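Local coordinates for protein histone-lysine N-methyltransferase, H3 lysine-9 specific SUVH4 (Arabidopsis thaliana, PDB 4QEO) that acts as a histone H3K9 methyltransferase, using S-adenosyl-L-methionine as methyl donor, and binds methylated DNA, which ties histone marking to DNA methylation in gene silencing, at residues K252-T257 against L357-S362; L353-E358 against S371-P376; V381-G386 against R483-A488. One frame throughout, in Å; residues are numbered along the deposited sequence.

Contact 1: residues K252-T257 against L357-S362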
ATOM      1  N   LYS A 252     -11.412  -1.077  17.453  1.00 50.11           N
ATOM      2  CA  LYS A 252     -10.046  -0.845  17.883  1.00 48.25           C
ATOM      3  C   LYS A 252      -9.919   0.611  18.266  1.00 50.31           C
ATOM      4  O   LYS A 252     -10.281   1.486  17.486  1.00 52.99           O
ATOM      5  CB  LYS A 252      -9.096  -1.178  16.748  1.00 50.69           C
ATOM      6  CG  LYS A 252      -9.115  -2.643  16.388  1.00 54.57           C
ATOM      7  CD  LYS A 252      -8.234  -2.914  15.199  1.00 57.63           C
ATOM      8  CE  LYS A 252      -7.936  -4.386  15.070  1.00 59.27           C
ATOM      9  NZ  LYS A 252      -6.490  -4.652  15.288  1.00 65.14           N
ATOM     10  N   GLY A 253      -9.420   0.871  19.471  1.00 54.55           N
ATOM     11  CA  GLY A 253      -9.303   2.229  19.966  1.00 54.10           C
ATOM     12  C   GLY A 253      -8.409   3.084  19.090  1.00 53.03           C
ATOM     13  O   GLY A 253      -7.452   2.594  18.492  1.00 49.40           O
ATOM     14  N   ILE A 254      -8.727   4.371  19.006  1.00 55.23           N
ATOM     15  CA  ILE A 254      -7.918   5.298  18.228  1.00 52.97           C
ATOM     16  C   ILE A 254      -7.330   6.386  19.125  1.00 55.00           C
ATOM     17  O   ILE A 254      -7.960   7.413  19.364  1.00 59.53           O
ATOM     18  CB  ILE A 254      -8.736   5.936  17.085  1.00 47.90           C
ATOM     19  CG1 ILE A 254      -9.358   4.851  16.203  1.00 48.33           C
ATOM     20  CG2 ILE A 254      -7.859   6.848  16.243  1.00 46.17           C
ATOM     21  CD1 ILE A 254     -10.488   5.355  15.308  1.00 50.16           C
ATOM     22  N   PRO A 255      -6.125   6.147  19.649  1.00 55.86           N
ATOM     23  CA  PRO A 255      -5.444   7.161  20.461  1.00 58.17           C
ATOM     24  C   PRO A 255      -5.083   8.421  19.676  1.00 54.70           C
ATOM     25  O   PRO A 255      -4.920   8.390  18.453  1.00 53.47           O
ATOM     26  CB  PRO A 255      -4.174   6.441  20.932  1.00 57.08           C
ATOM     27  CG  PRO A 255      -4.025   5.267  20.021  1.00 56.33           C
ATOM     28  CD  PRO A 255      -5.409   4.861  19.655  1.00 51.59           C
ATOM     29  N   ALA A 256      -4.962   9.531  20.393  1.00 59.83           N
ATOM     30  CA  ALA A 256      -4.548  10.787  19.789  1.00 59.94           C
ATOM     31  C   ALA A 256      -3.345  11.363  20.528  1.00 59.20           C
ATOM     32  O   ALA A 256      -3.313  11.368  21.755  1.00 60.28           O
ATOM     33  CB  ALA A 256      -5.704  11.780  19.782  1.00 60.25           C
ATOM     34  N   THR A 257      -2.353  11.843  19.781  1.00 59.34           N
ATOM     35  CA  THR A 257      -1.172  12.448  20.386  1.00 61.90           C
ATOM     36  C   THR A 257      -0.871  13.819  19.805  1.00 64.65           C
ATOM     37  O   THR A 257      -1.099  14.069  18.625  1.00 61.91           O
ATOM     38  CB  THR A 257       0.081  11.563  20.224  1.00 60.44           C
ATOM     39  OG1 THR A 257       0.374  11.394  18.830  1.00 55.79           O
ATOM     40  CG2 THR A 257      -0.140  10.196  20.869  1.00 62.09           C
ATOM     41  N   LEU A 357      -5.052   2.468  14.493  1.00 41.48           N
ATOM     42  CA  LEU A 357      -4.728   3.766  13.931  1.00 44.08           C
ATOM     43  C   LEU A 357      -4.440   4.767  15.026  1.00 51.08           C
ATOM     44  O   LEU A 357      -4.723   4.533  16.200  1.00 51.61           O
ATOM     45  CB  LEU A 357      -5.895   4.287  13.093  1.00 43.27           C
ATOM     46  CG  LEU A 357      -6.407   3.361  11.990  1.00 41.07           C
ATOM     47  CD1 LEU A 357      -7.511   4.045  11.214  1.00 36.46           C
ATOM     48  CD2 LEU A 357      -5.273   2.937  11.064  1.00 36.72           C
ATOM     49  N   GLU A 358      -3.897   5.905  14.625  1.00 53.46           N
ATOM     50  CA  GLU A 358      -3.574   6.953  15.567  1.00 54.09           C
ATOM     51  C   GLU A 358      -3.845   8.305  14.927  1.00 53.48           C
ATOM     52  O   GLU A 358      -3.536   8.516  13.753  1.00 47.73           O
ATOM     53  CB  GLU A 358      -2.105   6.838  15.985  1.00 49.75           C
ATOM     54  CG  GLU A 358      -1.603   7.974  16.860  1.00 51.90           C
ATOM     55  CD  GLU A 358      -0.081   7.974  17.018  1.00 58.23           C
ATOM     56  OE1 GLU A 358       0.585   7.067  16.475  1.00 55.69           O
ATOM     57  OE2 GLU A 358       0.450   8.892  17.682  1.00 66.08           O
ATOM     58  N   VAL A 359      -4.458   9.206  15.685  1.00 48.23           N
ATOM     59  CA  VAL A 359      -4.547  10.593  15.257  1.00 46.71           C
ATOM     60  C   VAL A 359      -3.391  11.328  15.909  1.00 50.78           C
ATOM     61  O   VAL A 359      -3.116  11.127  17.088  1.00 52.59           O
ATOM     62  CB  VAL A 359      -5.893  11.229  15.661  1.00 47.28           C
ATOM     63  CG1 VAL A 359      -5.872  12.734  15.424  1.00 49.85           C
ATOM     64  CG2 VAL A 359      -7.024  10.583  14.881  1.00 42.80           C
ATOM     65  N   PHE A 360      -2.684  12.146  15.141  1.00 52.67           N
ATOM     66  CA  PHE A 360      -1.560  12.898  15.683  1.00 58.26           C
ATOM     67  C   PHE A 360      -1.521  14.330  15.172  1.00 63.17           C
ATOM     68  O   PHE A 360      -1.965  14.613  14.063  1.00 61.34           O
ATOM     69  CB  PHE A 360      -0.237  12.192  15.386  1.00 57.09           C
ATOM     70  CG  PHE A 360       0.122  12.146  13.925  1.00 53.03           C
ATOM     71  CD1 PHE A 360      -0.462  11.214  13.079  1.00 50.85           C
ATOM     72  CD2 PHE A 360       1.071  13.014  13.402  1.00 55.77           C
ATOM     73  CE1 PHE A 360      -0.116  11.160  11.735  1.00 45.95           C
ATOM     74  CE2 PHE A 360       1.418  12.967  12.061  1.00 51.51           C
ATOM     75  CZ  PHE A 360       0.825  12.036  11.229  1.00 47.64           C
ATOM     76  N   ARG A 361      -0.991  15.231  15.995  1.00 65.78           N
ATOM     77  CA  ARG A 361      -0.812  16.616  15.595  1.00 68.72           C
ATOM     78  C   ARG A 361       0.358  16.699  14.633  1.00 63.88           C
ATOM     79  O   ARG A 361       1.470  16.266  14.945  1.00 67.21           O
ATOM     80  CB  ARG A 361      -0.566  17.511  16.813  1.00 76.32           C
ATOM     81  CG  ARG A 361      -0.659  19.012  16.531  1.00 82.56           C
ATOM     82  CD  ARG A 361      -2.113  19.489  16.434  1.00 83.35           C
ATOM     83  NE  ARG A 361      -2.214  20.820  15.833  1.00 85.65           N
ATOM     84  CZ  ARG A 361      -3.358  21.407  15.487  1.00 84.85           C
ATOM     85  NH1 ARG A 361      -4.516  20.789  15.677  1.00 79.33           N
ATOM     86  NH2 ARG A 361      -3.346  22.618  14.942  1.00 88.81           N
ATOM     87  N   SER A 362       0.089  17.233  13.447  1.00 60.43           N
ATOM     88  CA  SER A 362       1.119  17.486  12.455  1.00 66.81           C
ATOM     89  C   SER A 362       1.723  18.860  12.682  1.00 72.86           C
ATOM     90  O   SER A 362       1.200  19.659  13.465  1.00 74.40           O
ATOM     91  CB  SER A 362       0.529  17.444  11.048  1.00 67.31           C
ATOM     92  OG  SER A 362      -0.207  18.625  10.783  1.00 70.17           O
TER
HETATM   93  O   HOH W   1      -7.705   1.915  15.333  1.00 43.63           O

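Contact 2: residues L353-E358 against S371-P376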
ATOM      1  N   LEU A 353     -13.636  -1.685  12.069  1.00 36.02           N
ATOM      2  CA  LEU A 353     -12.310  -1.157  11.805  1.00 36.48           C
ATOM      3  C   LEU A 353     -11.285  -2.271  12.010  1.00 35.93           C
ATOM      4  O   LEU A 353     -11.256  -2.914  13.059  1.00 38.69           O
ATOM      5  CB  LEU A 353     -12.037   0.044  12.715  1.00 34.50           C
ATOM      6  CG  LEU A 353     -10.626   0.630  12.669  1.00 33.82           C
ATOM      7  CD1 LEU A 353     -10.293   1.096  11.263  1.00 34.68           C
ATOM      8  CD2 LEU A 353     -10.522   1.774  13.666  1.00 33.73           C
ATOM      9  N   ARG A 354     -10.482  -2.524  10.978  1.00 39.82           N
ATOM     10  CA  ARG A 354      -9.553  -3.645  10.967  1.00 42.46           C
ATOM     11  C   ARG A 354      -8.177  -3.282  11.497  1.00 40.77           C
ATOM     12  O   ARG A 354      -7.384  -4.173  11.756  1.00 34.92           O
ATOM     13  CB  ARG A 354      -9.319  -4.151   9.539  1.00 46.23           C
ATOM     14  CG  ARG A 354     -10.513  -4.667   8.790  1.00 48.47           C
ATOM     15  CD  ARG A 354     -10.206  -4.674   7.292  1.00 45.75           C
ATOM     16  NE  ARG A 354     -11.164  -5.461   6.520  1.00 40.39           N
ATOM     17  CZ  ARG A 354     -12.436  -5.118   6.331  1.00 50.85           C
ATOM     18  NH1 ARG A 354     -12.920  -4.002   6.868  1.00 56.54           N
ATOM     19  NH2 ARG A 354     -13.233  -5.894   5.615  1.00 48.75           N
ATOM     20  N   PHE A 355      -7.865  -1.992  11.594  1.00 39.02           N
ATOM     21  CA  PHE A 355      -6.477  -1.584  11.847  1.00 39.72           C
ATOM     22  C   PHE A 355      -6.320  -0.707  13.076  1.00 45.13           C
ATOM     23  O   PHE A 355      -7.216   0.064  13.420  1.00 41.18           O
ATOM     24  CB  PHE A 355      -5.892  -0.823  10.645  1.00 36.04           C
ATOM     25  CG  PHE A 355      -6.104  -1.506   9.323  1.00 35.97           C
ATOM     26  CD1 PHE A 355      -5.326  -2.582   8.954  1.00 31.72           C
ATOM     27  CD2 PHE A 355      -7.076  -1.057   8.446  1.00 35.33           C
ATOM     28  CE1 PHE A 355      -5.517  -3.215   7.734  1.00 36.95           C
ATOM     29  CE2 PHE A 355      -7.274  -1.684   7.226  1.00 35.57           C
ATOM     30  CZ  PHE A 355      -6.493  -2.768   6.872  1.00 37.25           C
ATOM     31  N   ASN A 356      -5.153  -0.803  13.709  1.00 43.43           N
ATOM     32  CA  ASN A 356      -4.800   0.078  14.808  1.00 42.60           C
ATOM     33  C   ASN A 356      -4.295   1.406  14.258  1.00 41.54           C
ATOM     34  O   ASN A 356      -3.244   1.465  13.636  1.00 43.47           O
ATOM     35  CB  ASN A 356      -3.739  -0.589  15.693  1.00 48.07           C
ATOM     36  CG  ASN A 356      -4.262  -1.856  16.369  1.00 52.08           C
ATOM     37  OD1 ASN A 356      -5.312  -1.840  17.006  1.00 52.13           O
ATOM     38  ND2 ASN A 356      -3.530  -2.959  16.224  1.00 58.57           N
ATOM     39  N   LEU A 357      -5.052   2.468  14.493  1.00 41.48           N
ATOM     40  CA  LEU A 357      -4.728   3.766  13.931  1.00 44.08           C
ATOM     41  C   LEU A 357      -4.440   4.767  15.026  1.00 51.08           C
ATOM     42  O   LEU A 357      -4.723   4.533  16.200  1.00 51.61           O
ATOM     43  CB  LEU A 357      -5.895   4.287  13.093  1.00 43.27           C
ATOM     44  CG  LEU A 357      -6.407   3.361  11.990  1.00 41.07           C
ATOM     45  CD1 LEU A 357      -7.511   4.045  11.214  1.00 36.46           C
ATOM     46  CD2 LEU A 357      -5.273   2.937  11.064  1.00 36.72           C
ATOM     47  N   GLU A 358      -3.897   5.905  14.625  1.00 53.46           N
ATOM     48  CA  GLU A 358      -3.574   6.953  15.567  1.00 54.09           C
ATOM     49  C   GLU A 358      -3.845   8.305  14.927  1.00 53.48           C
ATOM     50  O   GLU A 358      -3.536   8.516  13.753  1.00 47.73           O
ATOM     51  CB  GLU A 358      -2.105   6.838  15.985  1.00 49.75           C
ATOM     52  CG  GLU A 358      -1.603   7.974  16.860  1.00 51.90           C
ATOM     53  CD  GLU A 358      -0.081   7.974  17.018  1.00 58.23           C
ATOM     54  OE1 GLU A 358       0.585   7.067  16.475  1.00 55.69           O
ATOM     55  OE2 GLU A 358       0.450   8.892  17.682  1.00 66.08           O
ATOM     56  N   SER A 371      -1.262   4.776  10.502  1.00 39.46           N
ATOM     57  CA  SER A 371      -1.528   3.406  10.908  1.00 41.14           C
ATOM     58  C   SER A 371      -0.346   2.783  11.635  1.00 44.13           C
ATOM     59  O   SER A 371       0.810   3.072  11.327  1.00 46.79           O
ATOM     60  CB  SER A 371      -1.907   2.543   9.703  1.00 43.75           C
ATOM     61  OG  SER A 371      -2.078   1.195  10.100  1.00 45.96           O
ATOM     62  N   TRP A 372      -0.644   1.920  12.601  1.00 49.53           N
ATOM     63  CA  TRP A 372       0.398   1.236  13.358  1.00 49.68           C
ATOM     64  C   TRP A 372       0.716  -0.113  12.756  1.00 45.16           C
ATOM     65  O   TRP A 372       1.665  -0.767  13.156  1.00 45.74           O
ATOM     66  CB  TRP A 372      -0.021   1.050  14.812  1.00 55.57           C
ATOM     67  CG  TRP A 372       0.046   2.300  15.626  1.00 60.82           C
ATOM     68  CD1 TRP A 372       0.349   3.555  15.187  1.00 61.06           C
ATOM     69  CD2 TRP A 372      -0.194   2.411  17.028  1.00 64.84           C
ATOM     70  NE1 TRP A 372       0.311   4.444  16.235  1.00 61.43           N
ATOM     71  CE2 TRP A 372      -0.022   3.764  17.378  1.00 65.22           C
ATOM     72  CE3 TRP A 372      -0.547   1.495  18.024  1.00 67.91           C
ATOM     73  CZ2 TRP A 372      -0.190   4.223  18.680  1.00 70.12           C
ATOM     74  CZ3 TRP A 372      -0.716   1.952  19.318  1.00 69.71           C
ATOM     75  CH2 TRP A 372      -0.536   3.304  19.634  1.00 72.46           C
ATOM     76  N   GLU A 373      -0.092  -0.536  11.798  1.00 45.17           N
ATOM     77  CA  GLU A 373       0.143  -1.807  11.132  1.00 49.11           C
ATOM     78  C   GLU A 373       0.022  -1.678   9.622  1.00 45.57           C
ATOM     79  O   GLU A 373      -0.437  -0.660   9.103  1.00 48.40           O
ATOM     80  CB  GLU A 373      -0.818  -2.886  11.651  1.00 53.02           C
ATOM     81  CG  GLU A 373      -2.081  -2.346  12.290  1.00 54.82           C
ATOM     82  CD  GLU A 373      -3.053  -3.442  12.696  1.00 58.62           C
ATOM     83  OE1 GLU A 373      -4.070  -3.130  13.350  1.00 60.16           O
ATOM     84  OE2 GLU A 373      -2.803  -4.617  12.354  1.00 61.43           O
ATOM     85  N   TYR A 374       0.432  -2.730   8.931  1.00 39.43           N
ATOM     86  CA  TYR A 374       0.383  -2.786   7.480  1.00 39.18           C
ATOM     87  C   TYR A 374      -1.050  -2.766   6.971  1.00 41.08           C
ATOM     88  O   TYR A 374      -1.914  -3.440   7.524  1.00 43.01           O
ATOM     89  CB  TYR A 374       1.115  -4.041   6.999  1.00 38.83           C
ATOM     90  CG  TYR A 374       2.626  -3.932   7.134  1.00 42.92           C
ATOM     91  CD1 TYR A 374       3.372  -3.235   6.196  1.00 39.91           C
ATOM     92  CD2 TYR A 374       3.300  -4.513   8.204  1.00 44.12           C
ATOM     93  CE1 TYR A 374       4.754  -3.126   6.311  1.00 44.01           C
ATOM     94  CE2 TYR A 374       4.677  -4.403   8.328  1.00 45.06           C
ATOM     95  CZ  TYR A 374       5.398  -3.707   7.383  1.00 42.98           C
ATOM     96  OH  TYR A 374       6.769  -3.600   7.501  1.00 48.24           O
ATOM     97  N   ILE A 375      -1.296  -1.962   5.937  1.00 37.45           N
ATOM     98  CA  ILE A 375      -2.599  -1.914   5.273  1.00 33.24           C
ATOM     99  C   ILE A 375      -2.478  -2.358   3.806  1.00 33.64           C
ATOM    100  O   ILE A 375      -1.874  -1.659   2.983  1.00 33.38           O
ATOM    101  CB  ILE A 375      -3.213  -0.506   5.327  1.00 37.29           C
ATOM    102  CG1 ILE A 375      -3.361  -0.048   6.781  1.00 39.98           C
ATOM    103  CG2 ILE A 375      -4.561  -0.488   4.617  1.00 36.84           C
ATOM    104  CD1 ILE A 375      -3.957   1.329   6.936  1.00 37.87           C
ATOM    105  N   PRO A 376      -3.032  -3.536   3.477  1.00 38.14           N
ATOM    106  CA  PRO A 376      -2.954  -4.029   2.099  1.00 35.45           C
ATOM    107  C   PRO A 376      -3.789  -3.177   1.149  1.00 30.98           C
ATOM    108  O   PRO A 376      -4.855  -2.682   1.527  1.00 32.42           O
ATOM    109  CB  PRO A 376      -3.542  -5.447   2.195  1.00 38.12           C
ATOM    110  CG  PRO A 376      -3.421  -5.817   3.645  1.00 42.11           C
ATOM    111  CD  PRO A 376      -3.633  -4.527   4.385  1.00 40.21           C
TER

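Contact 3: residues V381-G386 against R483-A488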
ATOM      1  N   VAL A 381     -10.531   1.488   4.643  1.00 33.02           N
ATOM      2  CA  VAL A 381     -10.086   2.203   5.827  1.00 34.85           C
ATOM      3  C   VAL A 381     -11.292   2.732   6.614  1.00 37.75           C
ATOM      4  O   VAL A 381     -11.416   2.455   7.813  1.00 32.99           O
ATOM      5  CB  VAL A 381      -9.110   3.346   5.482  1.00 37.35           C
ATOM      6  CG1 VAL A 381      -8.731   4.133   6.738  1.00 32.95           C
ATOM      7  CG2 VAL A 381      -7.862   2.777   4.828  1.00 37.98           C
ATOM      8  N   CYS A 382     -12.184   3.476   5.962  1.00 33.77           N
ATOM      9  CA  CYS A 382     -13.379   3.925   6.711  1.00 35.72           C
ATOM     10  C   CYS A 382     -14.374   4.590   5.821  1.00 36.07           C
ATOM     11  O   CYS A 382     -14.003   5.106   4.787  1.00 34.56           O
ATOM     12  CB  CYS A 382     -13.011   4.933   7.808  1.00 33.91           C
ATOM     13  SG  CYS A 382     -12.153   6.389   7.175  1.00 40.58           S
ATOM     14  N   GLU A 383     -15.634   4.612   6.244  1.00 29.77           N
ATOM     15  CA  GLU A 383     -16.625   5.435   5.590  1.00 31.51           C
ATOM     16  C   GLU A 383     -16.429   6.848   6.112  1.00 32.40           C
ATOM     17  O   GLU A 383     -16.071   7.046   7.269  1.00 35.64           O
ATOM     18  CB  GLU A 383     -18.050   4.949   5.920  1.00 32.21           C
ATOM     19  CG  GLU A 383     -19.132   5.685   5.130  1.00 32.38           C
ATOM     20  CD  GLU A 383     -20.540   5.116   5.325  1.00 35.39           C
ATOM     21  OE1 GLU A 383     -20.680   3.911   5.612  1.00 41.50           O
ATOM     22  OE2 GLU A 383     -21.514   5.890   5.191  1.00 35.90           O
ATOM     23  N   TYR A 384     -16.648   7.838   5.265  1.00 35.18           N
ATOM     24  CA  TYR A 384     -16.711   9.201   5.761  1.00 34.81           C
ATOM     25  C   TYR A 384     -18.079   9.416   6.426  1.00 35.43           C
ATOM     26  O   TYR A 384     -19.092   9.544   5.743  1.00 40.20           O
ATOM     27  CB  TYR A 384     -16.486  10.194   4.624  1.00 34.65           C
ATOM     28  CG  TYR A 384     -16.126  11.585   5.093  1.00 43.75           C
ATOM     29  CD1 TYR A 384     -17.116  12.506   5.407  1.00 48.70           C
ATOM     30  CD2 TYR A 384     -14.801  11.977   5.222  1.00 48.55           C
ATOM     31  CE1 TYR A 384     -16.802  13.780   5.839  1.00 51.66           C
ATOM     32  CE2 TYR A 384     -14.474  13.255   5.655  1.00 48.51           C
ATOM     33  CZ  TYR A 384     -15.487  14.152   5.958  1.00 51.15           C
ATOM     34  OH  TYR A 384     -15.188  15.428   6.387  1.00 54.46           O
ATOM     35  N   ILE A 385     -18.089   9.431   7.759  1.00 35.35           N
ATOM     36  CA  ILE A 385     -19.311   9.612   8.552  1.00 36.43           C
ATOM     37  C   ILE A 385     -19.438  11.031   9.132  1.00 38.02           C
ATOM     38  O   ILE A 385     -18.460  11.621   9.600  1.00 38.60           O
ATOM     39  CB  ILE A 385     -19.368   8.579   9.707  1.00 34.30           C
ATOM     40  CG1 ILE A 385     -19.332   7.145   9.155  1.00 31.48           C
ATOM     41  CG2 ILE A 385     -20.613   8.784  10.579  1.00 32.50           C
ATOM     42  CD1 ILE A 385     -20.563   6.753   8.365  1.00 33.15           C
ATOM     43  N   GLY A 386     -20.651  11.569   9.096  1.00 39.95           N
ATOM     44  CA  GLY A 386     -20.952  12.891   9.625  1.00 41.81           C
ATOM     45  C   GLY A 386     -22.453  13.116   9.521  1.00 40.04           C
ATOM     46  O   GLY A 386     -23.214  12.145   9.416  1.00 39.34           O
ATOM     47  N   ARG A 483     -22.833   6.168  -0.048  1.00 38.77           N
ATOM     48  CA  ARG A 483     -21.844   6.086   1.012  1.00 34.35           C
ATOM     49  C   ARG A 483     -20.469   6.424   0.439  1.00 38.55           C
ATOM     50  O   ARG A 483     -20.132   6.028  -0.677  1.00 37.71           O
ATOM     51  CB  ARG A 483     -21.870   4.695   1.654  1.00 34.64           C
ATOM     52  CG  ARG A 483     -23.167   4.437   2.441  1.00 36.75           C
ATOM     53  CD  ARG A 483     -23.283   3.013   2.933  1.00 34.08           C
ATOM     54  NE  ARG A 483     -22.074   2.601   3.623  1.00 31.24           N
ATOM     55  CZ  ARG A 483     -21.408   1.473   3.380  1.00 35.91           C
ATOM     56  NH1 ARG A 483     -21.833   0.600   2.464  1.00 31.81           N
ATOM     57  NH2 ARG A 483     -20.313   1.217   4.068  1.00 34.04           N
ATOM     58  N   VAL A 484     -19.689   7.189   1.195  1.00 35.34           N
ATOM     59  CA  VAL A 484     -18.367   7.599   0.757  1.00 40.82           C
ATOM     60  C   VAL A 484     -17.337   6.838   1.565  1.00 33.77           C
ATOM     61  O   VAL A 484     -17.241   7.037   2.776  1.00 39.22           O
ATOM     62  CB  VAL A 484     -18.166   9.107   0.984  1.00 43.15           C
ATOM     63  CG1 VAL A 484     -16.732   9.521   0.642  1.00 44.01           C
ATOM     64  CG2 VAL A 484     -19.181   9.895   0.169  1.00 40.05           C
ATOM     65  N   VAL A 485     -16.579   5.959   0.910  1.00 34.36           N
ATOM     66  CA  VAL A 485     -15.667   5.069   1.632  1.00 31.57           C
ATOM     67  C   VAL A 485     -14.198   5.208   1.180  1.00 35.43           C
ATOM     68  O   VAL A 485     -13.883   5.164  -0.002  1.00 37.05           O
ATOM     69  CB  VAL A 485     -16.117   3.589   1.518  1.00 31.02           C
ATOM     70  CG1 VAL A 485     -15.198   2.686   2.321  1.00 31.33           C
ATOM     71  CG2 VAL A 485     -17.561   3.421   2.007  1.00 29.87           C
ATOM     72  N   LEU A 486     -13.308   5.380   2.141  1.00 33.97           N
ATOM     73  CA  LEU A 486     -11.880   5.469   1.892  1.00 36.75           C
ATOM     74  C   LEU A 486     -11.254   4.083   1.919  1.00 36.59           C
ATOM     75  O   LEU A 486     -11.357   3.347   2.933  1.00 35.82           O
ATOM     76  CB  LEU A 486     -11.215   6.379   2.928  1.00 31.98           C
ATOM     77  CG  LEU A 486     -11.664   7.841   2.838  1.00 34.81           C
ATOM     78  CD1 LEU A 486     -11.172   8.646   4.037  1.00 40.54           C
ATOM     79  CD2 LEU A 486     -11.172   8.469   1.550  1.00 39.86           C
ATOM     80  N   PHE A 487     -10.635   3.756   0.780  1.00 37.42           N
ATOM     81  CA  PHE A 487      -9.904   2.514   0.558  1.00 29.34           C
ATOM     82  C   PHE A 487      -8.405   2.785   0.374  1.00 36.02           C
ATOM     83  O   PHE A 487      -8.012   3.824  -0.162  1.00 35.00           O
ATOM     84  CB  PHE A 487     -10.431   1.835  -0.702  1.00 32.08           C
ATOM     85  CG  PHE A 487     -11.729   1.094  -0.499  1.00 32.75           C
ATOM     86  CD1 PHE A 487     -12.947   1.743  -0.655  1.00 34.79           C
ATOM     87  CD2 PHE A 487     -11.726  -0.249  -0.153  1.00 32.23           C
ATOM     88  CE1 PHE A 487     -14.138   1.064  -0.480  1.00 34.33           C
ATOM     89  CE2 PHE A 487     -12.919  -0.938   0.025  1.00 32.42           C
ATOM     90  CZ  PHE A 487     -14.127  -0.273  -0.130  1.00 31.66           C
ATOM     91  N   ALA A 488      -7.567   1.848   0.803  1.00 29.70           N
ATOM     92  CA  ALA A 488      -6.141   1.955   0.541  1.00 31.98           C
ATOM     93  C   ALA A 488      -5.881   1.775  -0.953  1.00 33.19           C
ATOM     94  O   ALA A 488      -6.287   0.770  -1.539  1.00 32.22           O
ATOM     95  CB  ALA A 488      -5.365   0.911   1.361  1.00 28.28           C
TER
HETATM   96  O   HOH W   2     -20.775   8.099   3.908  1.00 38.86           O

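Contact 1: residues K252-T257 against L357-S362
Backbone hydrogen bonds carry most of this contact. V359 N donates to P255 O at 2.9 Å, nearly along the C=O axis. V359 O then accepts from T257 N, and T257 O accepts from R361 N. A256 CA sits 3.1 Å from V359 O, a CA-H...O contact to the carbonyl that T257 N also uses. Nearer the start of the pairing, one water joins the segments: it accepts from L357 N at 2.8 Å and lies 3.2 Å from G253 O. This is a parallel pairing of strands 256-257 and 357-361, the two inner strands of a four-stranded mixed sheet. It ties the pre-SET region to the start of the SET domain.

One side-chain hydrogen bond adds to the ladder. E358 has CG anti to the backbone N (chi1 174°) and runs extended beside P255. T257 crosses it at about a right angle, and T257 OG1 donates to E358 OE2 at 2.8 Å, on the anti lone pair. E358 OE1 forms a salt bridge with R370 and accepts a hydrogen bond from W372. An alanine here would remove the carboxylate that joins T257, R370 and W372, and would probably loosen the side-chain tie between the strands.

Apolar contacts lie on the other face of the sheet. A256 CB faces V359 CB at 4.2 Å. I254 CG2 meets V359 CG2 at 4.1 Å, the side chains crossing obliquely.

Contact 2: residues L353-E358 against S371-P376
F355 has CG anti to its carbonyl carbon (chi1 -49°), which swings the ring toward I375. I375 takes the same kind of first torsion and lays CG1 over the ring. E373 has a strained first torsion (chi1 22°), then runs extended to bring its carboxylate to the N356 backbone.

I375 CG1 lies 3.8 Å from the centroid of the F355 ring, almost on the ring normal, a CH-pi contact. I375 CG2 lies 3.7 Å from F355 CZ. R354 CB covers the opposite face, so the ring is sandwiched between aliphatic groups.

E373 OE1 accepts from N356 N at 2.6 Å, through its anti lone pair. The amide of N356 lies close by, its plane 21° from the carboxylate. K252 makes a weak, long ion pair with the same oxygen.

W372 N donates to N356 O at 2.8 Å, nearly along the C=O axis. Its indole NE1 donates to E358 OE1 at 2.6 Å. That oxygen lies in the ring plane, but NE1 meets the carboxylate from above. R370 forms a salt bridge with the same oxygen of E358. L357 and S371 form an antiparallel non-hydrogen-bonded pair, with L357 CD2 3.7 Å from S371 CB. S371 OG donates to E373 O at 2.7 Å, tying the loop to itself.

The contact joins the lead-in and start of strand 357-361 to the end of strand 367-371 and the loop after it, in the SET domain. Each segment gives one carboxylate, E358 or E373, to an N-H of the other; the charge of R370, and more weakly K252, would probably favour the ionised form.

Contact 3: residues V381-G386 against R483-A488
Strands 381-383 and 483-488 run antiparallel at 174°, their axes 4.5 Å apart at closest approach. E383 and R483 form the polar part. E383 has CG anti to the backbone N (chi1 -173°) and extends across to R483. R483 bends at chi3 (50°) and turns its guanidinium edge to the carboxylate. R483 NE, at 2.8 Å, and NH2 both donate to E383 OE1, a side-on salt bridge to one oxygen. The oxygen lies in the guanidinium plane, but both nitrogens meet it from above the carboxylate plane. E333 takes R483 NH1 in a second salt bridge. A water donates to E383 OE2 and Y384 O and accepts from V484 N.

Between the backbones, L486 O accepts from both V381 N, at 2.7 Å, and C382 N, at 3.1 Å. L486 N returns a bond to C382 O. Two residues, V381 and C382, therefore face the single residue L486, a classic beta bulge. It lies in an edge strand of a four-stranded mixed sheet of the SET domain. Strand 467-473 flanks 483-488 on its other side. Beyond the non-hydrogen-bonded pair of E383 and V485, Y384 N donates to V484 O at 2.7 Å.

On the face away from E383, C382 SG sits between its backbone N and carbonyl carbon and from there touches L486 CD1 at 4.0 Å. Y384 CB packs on V484 CG1 at 4.0 Å. The Y384 ring leads away from strand 483-488, meets the ring of F404 and packs on a basic side chain of the bound peptide.

How the contacts relate
Contacts 1 and 3 are mostly buried strand pairings, while contact 2 is only partly buried. Contacts 1 and 2 share L357 and E358: strand 357-361 pairs with the pre-SET region in one and meets a loop of the SET domain in the other. K252 also joins them, packing on R354 and F355. Contact 3 belongs to a different sheet but touches contact 2, where I375 and P376 meet A488. The chemistry follows these places. Contact 1 is a parallel backbone ladder, contact 3 an antiparallel one with a bulge and a salt bridge. In contact 2 carboxylates and a sandwiched ring do more of the joining.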